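Local coordinates for Iron(III) ABC transporter, periplasmic iron-compound-binding protein (Vibrio cholerae, PDB 5GGY), which probably binds iron(III) hydroxamate siderophores such as desferrioxamine (Desferal) in the periplasm and hands them to an ABC transporter for uptake, at residues L43-Y46 against V47-V51; V115-S118 against H119-L123; Y141-F144 against S145-A149; S235-W238 against R239-F243. All blocks are in the same frame, centred on the assembly; numbering follows the deposited sequence.

Contact 1 of 4, residues L43-Y46 against V47-V51; sequences LSSY and VQWVV
Two torsions of the same kind set Tyr46 against Val50: Tyr46 swings its ring anti to the backbone N (chi1 179°), and Val50 turns its CG1 branch likewise (chi1 -174°), so that the valine lies over one face of the tyrosine one helical turn earlier. Val50 CB stands 3.6 Å from the centroid of the Tyr46 ring, almost on the ring normal, in a CH-pi contact. CG1 reaches the phenol end, 3.5 Å from Tyr46 CZ, while CG2 rests near CD1. The hydroxyl is hydrogen-bonded to the carbonyl oxygen of Pro53, and the ring also meets Trp24 edge-to-face. Helix 43-49, which carries this pair, is the crossover of a beta-alpha-beta unit between the parallel strands 39-40 and 60-61, and Leu43, Tyr46 and Val50 pack on helix 24-32. At its C-terminal end Tyr46 O accepts two backbone bonds, from Val50 N at 2.8 Å and from Val51 N at 3.0 Å, the latter the straighter at 166°; Val51 then takes a positive phi and the helix stops. On another side, Ser45 O takes Trp49 N at 3.0 Å and also lies in the indole plane, 3.1 Å from Trp49 CD1. A water hydrogen-bonded to Ser45 OG at 2.9 Å receives a weak bond from Trp49 NE1, spanning the same turn along the indole edge.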
loop_
_atom_site.group_PDB
_atom_site.type_symbol
_atom_site.label_atom_id
_atom_site.label_comp_id
_atom_site.label_asym_id
_atom_site.label_seq_id
_atom_site.Cartn_x
_atom_site.Cartn_y
_atom_site.Cartn_z
ATOM N N LEU A 43 -8.443 13.995 -24.929
ATOM C CA LEU A 43 -7.381 14.687 -24.209
ATOM C C LEU A 43 -7.771 16.080 -23.719
ATOM O O LEU A 43 -7.351 16.498 -22.638
ATOM C CB LEU A 43 -6.131 14.781 -25.086
ATOM C CG LEU A 43 -5.476 13.438 -25.412
ATOM C CD1 LEU A 43 -4.114 13.637 -26.055
ATOM C CD2 LEU A 43 -5.360 12.590 -24.159
ATOM N N SER A 44 -8.564 16.803 -24.506
ATOM C CA SER A 44 -8.959 18.152 -24.116
ATOM C C SER A 44 -9.968 18.104 -22.974
ATOM O O SER A 44 -10.043 19.022 -22.164
ATOM C CB SER A 44 -9.539 18.916 -25.307
ATOM O OG SER A 44 -10.696 18.271 -25.810
ATOM N N SER A 45 -10.738 17.021 -22.917
ATOM C CA SER A 45 -11.695 16.803 -21.835
ATOM C C SER A 45 -10.990 16.266 -20.601
ATOM O O SER A 45 -11.422 16.489 -19.473
ATOM C CB SER A 45 -12.796 15.838 -22.275
ATOM O OG SER A 45 -14.049 16.487 -22.277
ATOM N N TYR A 46 -9.893 15.556 -20.836
ATOM C CA TYR A 46 -9.034 15.056 -19.772
ATOM C C TYR A 46 -8.498 16.209 -18.931
ATOM O O TYR A 46 -8.399 16.105 -17.709
ATOM C CB TYR A 46 -7.877 14.242 -20.369
ATOM C CG TYR A 46 -6.891 13.682 -19.359
ATOM C CD1 TYR A 46 -6.983 12.363 -18.926
ATOM C CD2 TYR A 46 -5.855 14.463 -18.857
ATOM C CE1 TYR A 46 -6.079 11.845 -18.017
ATOM C CE2 TYR A 46 -4.952 13.952 -17.941
ATOM C CZ TYR A 46 -5.066 12.645 -17.529
ATOM O OH TYR A 46 -4.167 12.136 -16.622
ATOM N N VAL A 47 -8.153 17.305 -19.600
ATOM C CA VAL A 47 -7.611 18.488 -18.938
ATOM C C VAL A 47 -8.575 19.040 -17.889
ATOM O O VAL A 47 -8.158 19.469 -16.812
ATOM C CB VAL A 47 -7.281 19.592 -19.968
ATOM C CG1 VAL A 47 -6.874 20.884 -19.276
ATOM C CG2 VAL A 47 -6.189 19.112 -20.917
ATOM N N GLN A 48 -9.867 19.003 -18.194
ATOM C CA GLN A 48 -10.876 19.576 -17.311
ATOM C C GLN A 48 -11.320 18.610 -16.214
ATOM O O GLN A 48 -11.594 19.026 -15.090
ATOM C CB GLN A 48 -12.092 20.025 -18.125
ATOM C CG GLN A 48 -11.752 20.961 -19.271
ATOM C CD GLN A 48 -11.117 22.255 -18.802
ATOM O OE1 GLN A 48 -11.479 22.800 -17.759
ATOM N NE2 GLN A 48 -10.158 22.753 -19.575
ATOM N N TRP A 49 -11.386 17.323 -16.541
ATOM C CA TRP A 49 -11.960 16.339 -15.629
ATOM C C TRP A 49 -10.922 15.574 -14.802
ATOM O O TRP A 49 -11.210 15.160 -13.677
ATOM C CB TRP A 49 -12.830 15.350 -16.413
ATOM C CG TRP A 49 -14.081 15.966 -16.970
ATOM C CD1 TRP A 49 -14.250 16.513 -18.210
ATOM C CD2 TRP A 49 -15.339 16.106 -16.296
ATOM N NE1 TRP A 49 -15.536 16.980 -18.351
ATOM C CE2 TRP A 49 -16.223 16.743 -17.189
ATOM C CE3 TRP A 49 -15.802 15.752 -15.025
ATOM C CZ2 TRP A 49 -17.544 17.034 -16.851
ATOM C CZ3 TRP A 49 -17.113 16.040 -14.692
ATOM C CH2 TRP A 49 -17.969 16.675 -15.601
ATOM N N VAL A 50 -9.723 15.390 -15.350
ATOM C CA VAL A 50 -8.688 14.614 -14.665
ATOM C C VAL A 50 -7.512 15.478 -14.211
ATOM O O VAL A 50 -6.966 15.278 -13.124
ATOM C CB VAL A 50 -8.147 13.488 -15.561
ATOM C CG1 VAL A 50 -7.184 12.604 -14.779
ATOM C CG2 VAL A 50 -9.292 12.662 -16.115
ATOM N N VAL A 51 -7.127 16.423 -15.065
ATOM C CA VAL A 51 -6.061 17.386 -14.784
ATOM C C VAL A 51 -4.689 16.732 -14.591
ATOM O O VAL A 51 -3.768 16.972 -15.373
ATOM C CB VAL A 51 -6.389 18.237 -13.539
ATOM C CG1 VAL A 51 -5.340 19.314 -13.349
ATOM C CG2 VAL A 51 -7.772 18.858 -13.666
HETATM O O HOH W 1 -15.534 18.828 -21.285
#

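Contact 2 of 4, residues V115-S118 against H119-L123; sequences VAIS and HFKTL
Helix 112-126, which packs on helices 24-32 and 130-154, carries Val115 and His119 one turn apart as an i, i+4 pair. The two side chains run side by side, and Val115 CG1 sits over a face of the imidazole, 3.6 Å from the centroid of the His119 ring, in a CH-pi contact. Over the same face, but toward CG where the methyl lies toward NE2, comes Val115 O, 3.2 Å from His119 CG, and that oxygen also accepts the His119 backbone N-H at 2.8 Å. The ring is fixed at its far end too, because His119 NE2 is hydrogen-bonded to the carbonyl oxygen of Pro104. Two residues further along the helix, Ile117 and Lys121 repeat the parallel arrangement with an aliphatic partner: the lysine chain, extended beyond CG, passes Ile117 with its CE 3.9 Å from Ile117 CG2, and its ammonium continues to a salt bridge with Glu54 of the second subunit. Phe120 instead faces inward, against Ala133 and Leu137 of helix 130-154, and Ala116 O accepts its N-H while also accepting a hydrogen bond from Gln29 NE2. Further along, Thr122 holds OG1 between its own backbone N and carbonyl carbon (chi1 55°), from where it donates to His119 O at 2.8 Å, arriving on the same face of the carbonyl plane as Leu123 N, which reaches that oxygen at 2.9 Å.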
loop_
_atom_site.group_PDB
_atom_site.type_symbol
_atom_site.label_atom_id
_atom_site.label_comp_id
_atom_site.label_asym_id
_atom_site.label_seq_id
_atom_site.Cartn_x
_atom_site.Cartn_y
_atom_site.Cartn_z
ATOM N N VAL A 115 -8.432 -2.468 -6.882
ATOM C CA VAL A 115 -8.246 -2.924 -8.255
ATOM C C VAL A 115 -7.336 -1.965 -9.016
ATOM O O VAL A 115 -6.500 -2.383 -9.813
ATOM C CB VAL A 115 -9.595 -3.058 -8.990
ATOM C CG1 VAL A 115 -9.382 -3.468 -10.436
ATOM C CG2 VAL A 115 -10.480 -4.070 -8.282
ATOM N N ALA A 116 -7.500 -0.674 -8.745
ATOM C CA ALA A 116 -6.658 0.356 -9.348
ATOM C C ALA A 116 -5.202 0.179 -8.942
ATOM O O ALA A 116 -4.297 0.337 -9.763
ATOM C CB ALA A 116 -7.146 1.742 -8.958
ATOM N N ILE A 117 -4.988 -0.146 -7.672
ATOM C CA ILE A 117 -3.654 -0.401 -7.147
ATOM C C ILE A 117 -3.058 -1.663 -7.756
ATOM O O ILE A 117 -1.885 -1.703 -8.117
ATOM C CB ILE A 117 -3.674 -0.541 -5.606
ATOM C CG1 ILE A 117 -3.983 0.804 -4.957
ATOM C CG2 ILE A 117 -2.349 -1.081 -5.101
ATOM C CD1 ILE A 117 -4.060 0.741 -3.450
ATOM N N SER A 118 -3.886 -2.692 -7.884
ATOM C CA SER A 118 -3.445 -3.963 -8.440
ATOM C C SER A 118 -3.090 -3.824 -9.917
ATOM O O SER A 118 -2.091 -4.378 -10.376
ATOM C CB SER A 118 -4.524 -5.033 -8.253
ATOM O OG SER A 118 -4.065 -6.292 -8.719
ATOM N N HIS A 119 -3.907 -3.078 -10.655
ATOM C CA HIS A 119 -3.648 -2.837 -12.071
ATOM C C HIS A 119 -2.366 -2.033 -12.261
ATOM O O HIS A 119 -1.608 -2.268 -13.202
ATOM C CB HIS A 119 -4.826 -2.112 -12.724
ATOM C CG HIS A 119 -6.027 -2.980 -12.935
ATOM N ND1 HIS A 119 -6.037 -4.322 -12.624
ATOM C CD2 HIS A 119 -7.256 -2.699 -13.426
ATOM C CE1 HIS A 119 -7.222 -4.831 -12.913
ATOM N NE2 HIS A 119 -7.980 -3.866 -13.403
ATOM N N PHE A 120 -2.138 -1.083 -11.360
ATOM C CA PHE A 120 -0.948 -0.243 -11.393
ATOM C C PHE A 120 0.311 -1.089 -11.269
ATOM O O PHE A 120 1.322 -0.822 -11.922
ATOM C CB PHE A 120 -1.016 0.793 -10.272
ATOM C CG PHE A 120 0.119 1.778 -10.268
ATOM C CD1 PHE A 120 0.264 2.702 -11.291
ATOM C CD2 PHE A 120 1.015 1.807 -9.213
ATOM C CE1 PHE A 120 1.298 3.619 -11.270
ATOM C CE2 PHE A 120 2.047 2.718 -9.185
ATOM C CZ PHE A 120 2.193 3.625 -10.212
ATOM N N LYS A 121 0.237 -2.122 -10.439
ATOM C CA LYS A 121 1.365 -3.021 -10.241
ATOM C C LYS A 121 1.601 -3.933 -11.440
ATOM O O LYS A 121 2.731 -4.079 -11.899
ATOM C CB LYS A 121 1.145 -3.863 -8.989
ATOM C CG LYS A 121 1.112 -3.070 -7.709
ATOM C CD LYS A 121 0.720 -3.958 -6.560
ATOM C CE LYS A 121 0.871 -3.240 -5.241
ATOM N NZ LYS A 121 0.386 -4.106 -4.140
ATOM N N THR A 122 0.529 -4.548 -11.931
ATOM C CA THR A 122 0.612 -5.458 -13.071
ATOM C C THR A 122 1.152 -4.756 -14.313
ATOM O O THR A 122 1.953 -5.322 -15.057
ATOM C CB THR A 122 -0.758 -6.080 -13.395
ATOM O OG1 THR A 122 -1.718 -5.038 -13.592
ATOM C CG2 THR A 122 -1.217 -6.979 -12.258
ATOM N N LEU A 123 0.704 -3.524 -14.533
ATOM C CA LEU A 123 1.191 -2.726 -15.647
ATOM C C LEU A 123 2.677 -2.419 -15.479
ATOM O O LEU A 123 3.431 -2.398 -16.452
ATOM C CB LEU A 123 0.384 -1.430 -15.776
ATOM C CG LEU A 123 -1.042 -1.566 -16.309
ATOM C CD1 LEU A 123 -1.777 -0.239 -16.211
ATOM C CD2 LEU A 123 -1.022 -2.063 -17.747
#

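Contact 3 of 4, residues Y141-F144 against S145-A149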
loop_
_atom_site.group_PDB
_atom_site.type_symbol
_atom_site.label_atom_id
_atom_site.label_comp_id
_atom_site.label_asym_id
_atom_site.label_seq_id
_atom_site.Cartn_x
_atom_site.Cartn_y
_atom_site.Cartn_z
ATOM N N TYR A 141 1.074 6.118 0.576
ATOM C CA TYR A 141 0.666 5.664 1.902
ATOM C C TYR A 141 1.219 6.574 2.989
ATOM O O TYR A 141 0.595 6.769 4.031
ATOM C CB TYR A 141 1.120 4.222 2.133
ATOM C CG TYR A 141 0.481 3.235 1.183
ATOM C CD1 TYR A 141 -0.868 3.324 0.864
ATOM C CD2 TYR A 141 1.230 2.223 0.593
ATOM C CE1 TYR A 141 -1.457 2.427 -0.007
ATOM C CE2 TYR A 141 0.649 1.322 -0.279
ATOM C CZ TYR A 141 -0.693 1.429 -0.577
ATOM O OH TYR A 141 -1.274 0.532 -1.447
ATOM N N ALA A 142 2.396 7.137 2.732
ATOM C CA ALA A 142 2.990 8.104 3.643
ATOM C C ALA A 142 2.220 9.420 3.582
ATOM O O ALA A 142 1.969 10.052 4.609
ATOM C CB ALA A 142 4.457 8.322 3.311
ATOM N N ARG A 143 1.846 9.817 2.369
ATOM C CA ARG A 143 1.062 11.028 2.150
ATOM C C ARG A 143 -0.289 10.941 2.851
ATOM O O ARG A 143 -0.773 11.933 3.399
ATOM C CB ARG A 143 0.865 11.270 0.653
ATOM C CG ARG A 143 0.134 12.556 0.317
ATOM C CD ARG A 143 0.823 13.755 0.944
ATOM N NE ARG A 143 0.253 15.018 0.487
ATOM C CZ ARG A 143 0.526 16.198 1.033
ATOM N NH1 ARG A 143 1.355 16.274 2.064
ATOM N NH2 ARG A 143 -0.033 17.300 0.554
ATOM N N PHE A 144 -0.889 9.751 2.832
ATOM C CA PHE A 144 -2.166 9.508 3.503
ATOM C C PHE A 144 -2.073 9.830 4.990
ATOM O O PHE A 144 -2.964 10.457 5.561
ATOM C CB PHE A 144 -2.607 8.053 3.322
ATOM C CG PHE A 144 -3.081 7.725 1.934
ATOM C CD1 PHE A 144 -3.732 8.674 1.165
ATOM C CD2 PHE A 144 -2.875 6.464 1.402
ATOM C CE1 PHE A 144 -4.166 8.371 -0.107
ATOM C CE2 PHE A 144 -3.311 6.153 0.131
ATOM C CZ PHE A 144 -3.959 7.107 -0.626
ATOM N N SER A 145 -0.977 9.397 5.605
ATOM C CA SER A 145 -0.753 9.599 7.032
ATOM C C SER A 145 -0.540 11.070 7.365
ATOM O O SER A 145 -1.021 11.558 8.386
ATOM C CB SER A 145 0.451 8.781 7.511
ATOM O OG SER A 145 0.253 7.395 7.293
ATOM N N GLU A 146 0.187 11.772 6.501
ATOM C CA GLU A 146 0.435 13.198 6.691
ATOM C C GLU A 146 -0.871 13.982 6.663
ATOM O O GLU A 146 -1.119 14.827 7.524
ATOM C CB GLU A 146 1.388 13.735 5.617
ATOM C CG GLU A 146 2.732 13.032 5.555
ATOM C CD GLU A 146 3.597 13.540 4.418
ATOM O OE1 GLU A 146 3.179 14.503 3.740
ATOM O OE2 GLU A 146 4.691 12.979 4.198
ATOM N N LEU A 147 -1.703 13.695 5.667
ATOM C CA LEU A 147 -2.979 14.384 5.507
ATOM C C LEU A 147 -3.934 14.056 6.648
ATOM O O LEU A 147 -4.681 14.916 7.111
ATOM C CB LEU A 147 -3.617 14.017 4.170
ATOM C CG LEU A 147 -2.797 14.338 2.922
ATOM C CD1 LEU A 147 -3.484 13.786 1.689
ATOM C CD2 LEU A 147 -2.571 15.837 2.797
ATOM N N LYS A 148 -3.906 12.802 7.090
ATOM C CA LYS A 148 -4.734 12.368 8.206
ATOM C C LYS A 148 -4.374 13.130 9.475
ATOM O O LYS A 148 -5.251 13.536 10.239
ATOM C CB LYS A 148 -4.586 10.862 8.435
ATOM C CG LYS A 148 -5.329 10.358 9.661
ATOM C CD LYS A 148 -5.378 8.840 9.721
ATOM C CE LYS A 148 -6.142 8.384 10.956
ATOM N NZ LYS A 148 -6.369 6.912 10.994
ATOM N N ALA A 149 -3.075 13.322 9.689
ATOM C CA ALA A 149 -2.578 14.061 10.844
ATOM C C ALA A 149 -2.981 15.528 10.768
ATOM O O ALA A 149 -3.301 16.150 11.783
ATOM C CB ALA A 149 -1.068 13.931 10.943
#
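Charge pairing joins Arg143 to Glu146, where NH1 donates to OE1 in a salt bridge of 3.0 Å. The carboxylate oxygen lies at the edge of the guanidinium, only 3° from its plane, and is met nearly head-on along its C-O bond; the two flat groups are almost perpendicular, 89° apart. A bend at chi2 (55°) turns the arginine chain so that it can meet this partner. Packing on the flat face comes from Leu147, whose CD2 rests over the centre of the guanidinium, 3.6 Å from Arg143 CZ. Leu147 and Phe144 pack in turn on helix 262-276. Hydrogen bonds to backbone carbonyls complete the turn: Leu147 N reaches Arg143 O at 3.0 Å and Lys148 N reaches Phe144 O at 3.0 Å, whereas those to Tyr141 O from the N and OG of Ser145 are weak. All belong to helix 130-154, which, as in other class III periplasmic binding proteins, is the long helix joining the two lobes. Because Arg143 NE also pairs with Glu269 of helix 262-276, the guanidinium is held by two carboxylates with a methyl group over one face, an arrangement that probably balances its positive charge and fixes the rotation of its plane.

Contact 4 of 4, residues S235-W238 against R239-F243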
loop_
_atom_site.group_PDB
_atom_site.type_symbol
_atom_site.label_atom_id
_atom_site.label_comp_id
_atom_site.label_asym_id
_atom_site.label_seq_id
_atom_site.Cartn_x
_atom_site.Cartn_y
_atom_site.Cartn_z
ATOM N N SER A 235 -30.310 27.866 -4.989
ATOM C CA SER A 235 -31.574 27.145 -4.921
ATOM C C SER A 235 -32.057 26.995 -3.481
ATOM O O SER A 235 -31.260 26.865 -2.551
ATOM C CB SER A 235 -31.444 25.770 -5.579
ATOM O OG SER A 235 -30.447 24.995 -4.940
ATOM N N VAL A 236 -33.374 27.027 -3.313
ATOM C CA VAL A 236 -34.001 26.941 -2.002
ATOM C C VAL A 236 -33.679 25.623 -1.301
ATOM O O VAL A 236 -33.420 25.597 -0.097
ATOM C CB VAL A 236 -35.531 27.091 -2.115
ATOM C CG1 VAL A 236 -36.155 27.222 -0.736
ATOM C CG2 VAL A 236 -35.876 28.294 -2.978
ATOM N N LEU A 237 -33.688 24.534 -2.065
ATOM C CA LEU A 237 -33.438 23.204 -1.515
ATOM C C LEU A 237 -32.025 23.080 -0.952
ATOM O O LEU A 237 -31.794 22.366 0.022
ATOM C CB LEU A 237 -33.672 22.132 -2.583
ATOM C CG LEU A 237 -33.472 20.670 -2.176
ATOM C CD1 LEU A 237 -34.398 20.299 -1.028
ATOM C CD2 LEU A 237 -33.690 19.747 -3.367
ATOM N N TRP A 238 -31.084 23.787 -1.568
ATOM C CA TRP A 238 -29.686 23.736 -1.157
ATOM C C TRP A 238 -29.396 24.690 -0.003
ATOM O O TRP A 238 -28.685 24.335 0.934
ATOM C CB TRP A 238 -28.778 24.056 -2.344
ATOM C CG TRP A 238 -27.318 24.139 -2.005
ATOM C CD1 TRP A 238 -26.619 25.258 -1.665
ATOM C CD2 TRP A 238 -26.379 23.059 -1.987
ATOM N NE1 TRP A 238 -25.303 24.942 -1.434
ATOM C CE2 TRP A 238 -25.130 23.598 -1.626
ATOM C CE3 TRP A 238 -26.474 21.687 -2.241
ATOM C CZ2 TRP A 238 -23.984 22.813 -1.510
ATOM C CZ3 TRP A 238 -25.333 20.907 -2.126
ATOM C CH2 TRP A 238 -24.105 21.473 -1.763
ATOM N N ARG A 239 -29.952 25.896 -0.071
ATOM C CA ARG A 239 -29.742 26.893 0.977
ATOM C C ARG A 239 -30.373 26.464 2.299
ATOM O O ARG A 239 -30.029 26.987 3.359
ATOM C CB ARG A 239 -30.300 28.255 0.554
ATOM C CG ARG A 239 -29.243 29.252 0.099
ATOM C CD ARG A 239 -29.782 30.673 0.136
ATOM N NE ARG A 239 -28.969 31.547 0.978
ATOM C CZ ARG A 239 -29.140 31.695 2.289
ATOM N NH1 ARG A 239 -30.097 31.025 2.915
ATOM N NH2 ARG A 239 -28.353 32.514 2.973
ATOM N N ALA A 240 -31.297 25.508 2.229
ATOM C CA ALA A 240 -31.988 25.019 3.415
ATOM C C ALA A 240 -31.393 23.703 3.911
ATOM O O ALA A 240 -31.997 23.009 4.728
ATOM C CB ALA A 240 -33.473 24.853 3.129
ATOM N N MET A 241 -30.209 23.364 3.414
ATOM C CA MET A 241 -29.517 22.157 3.848
ATOM C C MET A 241 -28.816 22.373 5.183
ATOM O O MET A 241 -28.240 23.436 5.417
ATOM C CB MET A 241 -28.504 21.709 2.794
ATOM C CG MET A 241 -29.130 21.127 1.544
ATOM S SD MET A 241 -29.984 19.576 1.879
ATOM C CE MET A 241 -30.693 19.229 0.269
ATOM N N PRO A 242 -28.864 21.360 6.063
ATOM C CA PRO A 242 -28.228 21.421 7.384
ATOM C C PRO A 242 -26.729 21.697 7.298
ATOM O O PRO A 242 -26.214 22.507 8.065
ATOM C CB PRO A 242 -28.488 20.027 7.967
ATOM C CG PRO A 242 -29.688 19.531 7.239
ATOM C CD PRO A 242 -29.586 20.092 5.856
ATOM N N PHE A 243 -26.049 21.033 6.368
ATOM C CA PHE A 243 -24.611 21.204 6.196
ATOM C C PHE A 243 -24.278 22.528 5.521
ATOM O O PHE A 243 -23.178 23.051 5.678
ATOM C CB PHE A 243 -24.029 20.046 5.385
ATOM C CG PHE A 243 -24.811 19.719 4.145
ATOM C CD1 PHE A 243 -24.548 20.369 2.951
ATOM C CD2 PHE A 243 -25.804 18.752 4.172
ATOM C CE1 PHE A 243 -25.265 20.063 1.808
ATOM C CE2 PHE A 243 -26.522 18.442 3.033
ATOM C CZ PHE A 243 -26.251 19.098 1.849
#
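Ser235 O is gripped by two backbone N-H groups: Arg239 N donates to it at 3.0 Å, nearly straight, and Trp238 N adds a weak bond at 3.2 Å. Ser235 is the N-cap of the short helix 236-239, and its own hydroxyl is hydrogen-bonded to Val232 O of the helix before. The helix ends almost at once. Ala240 leaves helical geometry, and Met241 N returns to Trp238 O at 3.1 Å, approaching from well above the carbonyl plane, 64° out of it. Met241 then serves as N-cap of the next helix, 242-245, so the nine residues link two short helices through a turn, on the way to strand 249-252 of the mixed sheet. Across the turn, Trp238 and Phe243 form an edge-to-face (T-shaped) pair, centroids 5.7 Å apart with planes at 75°; the phenyl presents CE1 to the six-membered ring of the indole, 4.0 Å from Trp238 CH2. The first torsion of Phe243 (chi1 47°) sets CG between the backbone N and the carbonyl carbon, which brings the ring edge back to Trp238. The bent Met241 chain runs from Phe243 to Leu237: its CB lies over a face of the Phe243 ring, toward the rim, and its methyl CE stands 4.0 Å from Leu237 CG. Both aromatic side chains also rest on Val249.

How the contacts relate
All four contacts are local pairings within one turn or at a helix end, and each mixes buried with exposed residues. Contacts 2 and 3 lie on helices that follow one another in the chain and touch directly, Ile117 CD1 standing 3.4 Å from Tyr141 OH; both also meet Glu54 of the second subunit. Contact 1 lies on a crossover helix, about 22 Å between centres from contact 2, and contact 4 is remote, about 40 Å between centres from contact 2, on the opposite side of the chain's centre. Chemistry follows place: aromatic packing marks the helix ends of contacts 1 and 4, whereas the mid-helix contacts 2 and 3 add charged groups that reach other helices or the partner subunit.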